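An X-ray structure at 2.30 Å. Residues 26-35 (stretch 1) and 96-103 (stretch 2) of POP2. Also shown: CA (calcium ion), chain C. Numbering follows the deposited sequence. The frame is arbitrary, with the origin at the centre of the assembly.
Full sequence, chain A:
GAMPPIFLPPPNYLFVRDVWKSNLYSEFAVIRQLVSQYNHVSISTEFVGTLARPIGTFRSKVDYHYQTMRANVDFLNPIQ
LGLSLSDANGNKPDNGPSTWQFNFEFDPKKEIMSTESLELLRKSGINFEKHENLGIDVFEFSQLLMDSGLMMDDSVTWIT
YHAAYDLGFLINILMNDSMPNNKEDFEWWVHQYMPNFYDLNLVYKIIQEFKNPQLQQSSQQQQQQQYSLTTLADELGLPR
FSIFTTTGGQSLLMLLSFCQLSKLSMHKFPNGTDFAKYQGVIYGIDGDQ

Stretch 1, residues 26-35: SEFAVIRQLV
Stretch 2 96-103: GPSTWQFN

The helix, which begins earlier in the chain, runs through Ser26 and on past Ile31, and packs across the strand 99-103; Gly96, Pro97 and Ser98 form a loop leading into it, with Pro97 at -73/146 and Ser98 at -129/0 (phi/psi). The two axes approach to 10.7 Å and run at 144°, closer to antiparallel than parallel, and in this register Glu27 CA lies 8.3 Å from Trp100 CA and Ile31 CA 8.3 Å from Ser98 CA. Gly96 has phi/psi of 80/170, where a CB would jam against the preceding carbonyl oxygen.

Trp100 dominates the contact, with 89 Å² covered by the helix. Its CB points toward the helix, and chi1 of -67° (m) with chi2 of -92° lays the indole along the helix surface. There NE1 donates a hydrogen bond to Glu27 OE2 (3.0 Å, 153° at the hydrogen). Glu27 folds its chain through m, m (chi3 158°) to bring the carboxylate to the ring edge; its OE1 is satisfied elsewhere in the structure. Ile31, in the m, t rotamer, points its CB sideways, yet its end reaches in: CG1 sits 3.7 Å from the centroid of the Trp100 six-membered ring, 7° off the normal, a CH-pi contact over the face. Val30 (t) and Leu34 (m, t) meet the same indole near its plane, with Val30 CG1 4.1 Å from Trp100 CZ2 and Leu34 CD1 3.8 Å from Trp100 CH2. Leu34 CD1 also lies 3.9 Å from Pro97 O.

Phe102, two residues on and so on the same side of the strand, turns toward the helix with chi1 -60° (m) and chi2 86°. Ile31 CD1 meets its edge, 3.8 Å from Phe102 CZ. Phe28 leaves its CB sideways, but chi1 of -108°, between wells, and chi2 of 98° carry CE1 to 3.5 Å from Phe102 CE2. The rings pair obliquely, centroids 5.5 Å apart and planes at 37°.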

# COMPACT_ATOMS: atom_id res chain seq x y z
N SER A 26 4.36 -8.88 -18.20
CA SER A 26 5.36 -9.84 -17.76
C SER A 26 5.58 -9.75 -16.25
O SER A 26 5.80 -10.77 -15.59
CB SER A 26 6.68 -9.62 -18.51
OG SER A 26 7.09 -8.27 -18.43
N GLU A 27 5.51 -8.54 -15.69
CA GLU A 27 5.70 -8.39 -14.25
C GLU A 27 4.51 -8.98 -13.50
O GLU A 27 4.67 -9.55 -12.41
CB GLU A 27 5.88 -6.92 -13.86
CG GLU A 27 7.14 -6.30 -14.44
CD GLU A 27 8.41 -7.07 -14.08
OE1 GLU A 27 9.40 -6.92 -14.82
OE2 GLU A 27 8.43 -7.80 -13.06
N PHE A 28 3.32 -8.85 -14.07
CA PHE A 28 2.15 -9.41 -13.42
C PHE A 28 2.18 -10.93 -13.53
O PHE A 28 1.57 -11.63 -12.72
CB PHE A 28 0.86 -8.86 -14.02
CG PHE A 28 0.15 -7.92 -13.11
CD1 PHE A 28 0.29 -6.55 -13.25
CD2 PHE A 28 -0.58 -8.41 -12.02
CE1 PHE A 28 -0.28 -5.68 -12.33
CE2 PHE A 28 -1.15 -7.55 -11.10
CZ PHE A 28 -1.00 -6.17 -11.25
N ALA A 29 2.91 -11.44 -14.52
CA ALA A 29 3.03 -12.90 -14.67
C ALA A 29 3.88 -13.40 -13.50
O ALA A 29 3.60 -14.44 -12.91
CB ALA A 29 3.68 -13.24 -16.00
N VAL A 30 4.93 -12.64 -13.15
CA VAL A 30 5.80 -12.98 -12.03
C VAL A 30 5.05 -12.86 -10.70
O VAL A 30 5.19 -13.71 -9.83
CB VAL A 30 7.04 -12.06 -11.97
CG1 VAL A 30 7.84 -12.33 -10.70
CG2 VAL A 30 7.92 -12.27 -13.21
N ILE A 31 4.27 -11.80 -10.54
CA ILE A 31 3.50 -11.60 -9.32
C ILE A 31 2.58 -12.80 -9.12
O ILE A 31 2.47 -13.36 -8.03
CB ILE A 31 2.64 -10.31 -9.42
CG1 ILE A 31 3.55 -9.08 -9.38
CG2 ILE A 31 1.59 -10.26 -8.29
CD1 ILE A 31 2.84 -7.77 -9.71
N ARG A 32 1.92 -13.18 -10.19
CA ARG A 32 0.99 -14.29 -10.21
C ARG A 32 1.60 -15.61 -9.72
O ARG A 32 0.93 -16.38 -9.01
CB ARG A 32 0.47 -14.45 -11.64
CG ARG A 32 -0.94 -14.99 -11.77
CD ARG A 32 -1.36 -14.98 -13.24
NE ARG A 32 -1.43 -13.62 -13.75
CZ ARG A 32 -0.89 -13.20 -14.89
NH1 ARG A 32 -0.22 -14.04 -15.67
NH2 ARG A 32 -1.01 -11.93 -15.24
N GLN A 33 2.85 -15.90 -10.05
CA GLN A 33 3.41 -17.17 -9.60
C GLN A 33 4.11 -17.08 -8.25
O GLN A 33 4.43 -18.09 -7.66
CB GLN A 33 4.34 -17.79 -10.66
CG GLN A 33 5.75 -17.28 -10.71
CD GLN A 33 6.70 -18.00 -9.75
OE1 GLN A 33 7.75 -17.47 -9.42
NE2 GLN A 33 6.33 -19.20 -9.32
N LEU A 34 4.31 -15.87 -7.74
CA LEU A 34 4.96 -15.74 -6.44
C LEU A 34 3.93 -15.70 -5.31
O LEU A 34 4.19 -16.22 -4.22
CB LEU A 34 5.80 -14.45 -6.36
CG LEU A 34 7.05 -14.26 -7.22
CD1 LEU A 34 7.55 -12.83 -7.09
CD2 LEU A 34 8.11 -15.25 -6.80
N VAL A 35 2.76 -15.12 -5.58
CA VAL A 35 1.76 -14.96 -4.53
C VAL A 35 1.37 -16.16 -3.68
O VAL A 35 1.15 -15.99 -2.48
CB VAL A 35 0.47 -14.26 -5.06
CG1 VAL A 35 -0.31 -15.18 -5.99
CG2 VAL A 35 -0.41 -13.82 -3.88
N GLY A 96 15.39 -12.30 -8.50
CA GLY A 96 14.31 -11.53 -9.08
C GLY A 96 13.70 -10.51 -8.14
O GLY A 96 13.99 -10.51 -6.94
N PRO A 97 12.83 -9.64 -8.67
CA PRO A 97 12.14 -8.58 -7.93
C PRO A 97 11.01 -9.08 -7.02
O PRO A 97 10.29 -10.02 -7.34
CB PRO A 97 11.61 -7.68 -9.05
CG PRO A 97 11.26 -8.69 -10.10
CD PRO A 97 12.49 -9.58 -10.10
N SER A 98 10.85 -8.39 -5.90
CA SER A 98 9.85 -8.71 -4.91
C SER A 98 9.05 -7.43 -4.58
O SER A 98 8.15 -7.43 -3.74
CB SER A 98 10.56 -9.23 -3.67
OG SER A 98 9.67 -9.94 -2.87
N THR A 99 9.41 -6.33 -5.23
CA THR A 99 8.74 -5.05 -5.03
C THR A 99 8.63 -4.39 -6.38
O THR A 99 9.57 -4.40 -7.16
CB THR A 99 9.53 -4.14 -4.07
OG1 THR A 99 9.62 -4.76 -2.79
CG2 THR A 99 8.80 -2.79 -3.89
N TRP A 100 7.47 -3.80 -6.65
CA TRP A 100 7.23 -3.17 -7.93
C TRP A 100 6.71 -1.76 -7.72
O TRP A 100 6.04 -1.48 -6.73
CB TRP A 100 6.16 -3.96 -8.70
CG TRP A 100 6.60 -5.34 -9.12
CD1 TRP A 100 7.19 -5.69 -10.30
CD2 TRP A 100 6.57 -6.53 -8.32
NE1 TRP A 100 7.52 -7.02 -10.29
CE2 TRP A 100 7.16 -7.56 -9.08
CE3 TRP A 100 6.10 -6.82 -7.03
CZ2 TRP A 100 7.29 -8.87 -8.60
CZ3 TRP A 100 6.23 -8.11 -6.55
CH2 TRP A 100 6.82 -9.13 -7.33
N GLN A 101 7.03 -0.89 -8.67
CA GLN A 101 6.55 0.47 -8.66
C GLN A 101 5.90 0.67 -10.00
O GLN A 101 6.59 0.82 -11.01
CB GLN A 101 7.66 1.50 -8.48
CG GLN A 101 7.10 2.92 -8.36
CD GLN A 101 8.15 3.96 -8.03
OE1 GLN A 101 8.87 4.43 -8.90
NE2 GLN A 101 8.24 4.32 -6.76
N PHE A 102 4.58 0.66 -10.02
CA PHE A 102 3.84 0.85 -11.25
C PHE A 102 3.72 2.35 -11.53
O PHE A 102 3.28 3.12 -10.67
CB PHE A 102 2.46 0.21 -11.15
CG PHE A 102 2.50 -1.28 -10.89
CD1 PHE A 102 2.60 -1.78 -9.59
CD2 PHE A 102 2.43 -2.18 -11.95
CE1 PHE A 102 2.64 -3.15 -9.35
CE2 PHE A 102 2.47 -3.56 -11.72
CZ PHE A 102 2.58 -4.04 -10.41
N ASN A 103 4.10 2.77 -12.73
CA ASN A 103 4.04 4.17 -13.11
C ASN A 103 2.88 4.34 -14.11
O ASN A 103 2.84 3.68 -15.14
CB ASN A 103 5.38 4.59 -13.72
CG ASN A 103 6.55 4.36 -12.76
OD1 ASN A 103 7.24 3.35 -12.83
ND2 ASN A 103 6.76 5.31 -11.86
CA CA C . 3.16 -19.88 -7.08
O HOH W 1 1.06 -18.24 -7.26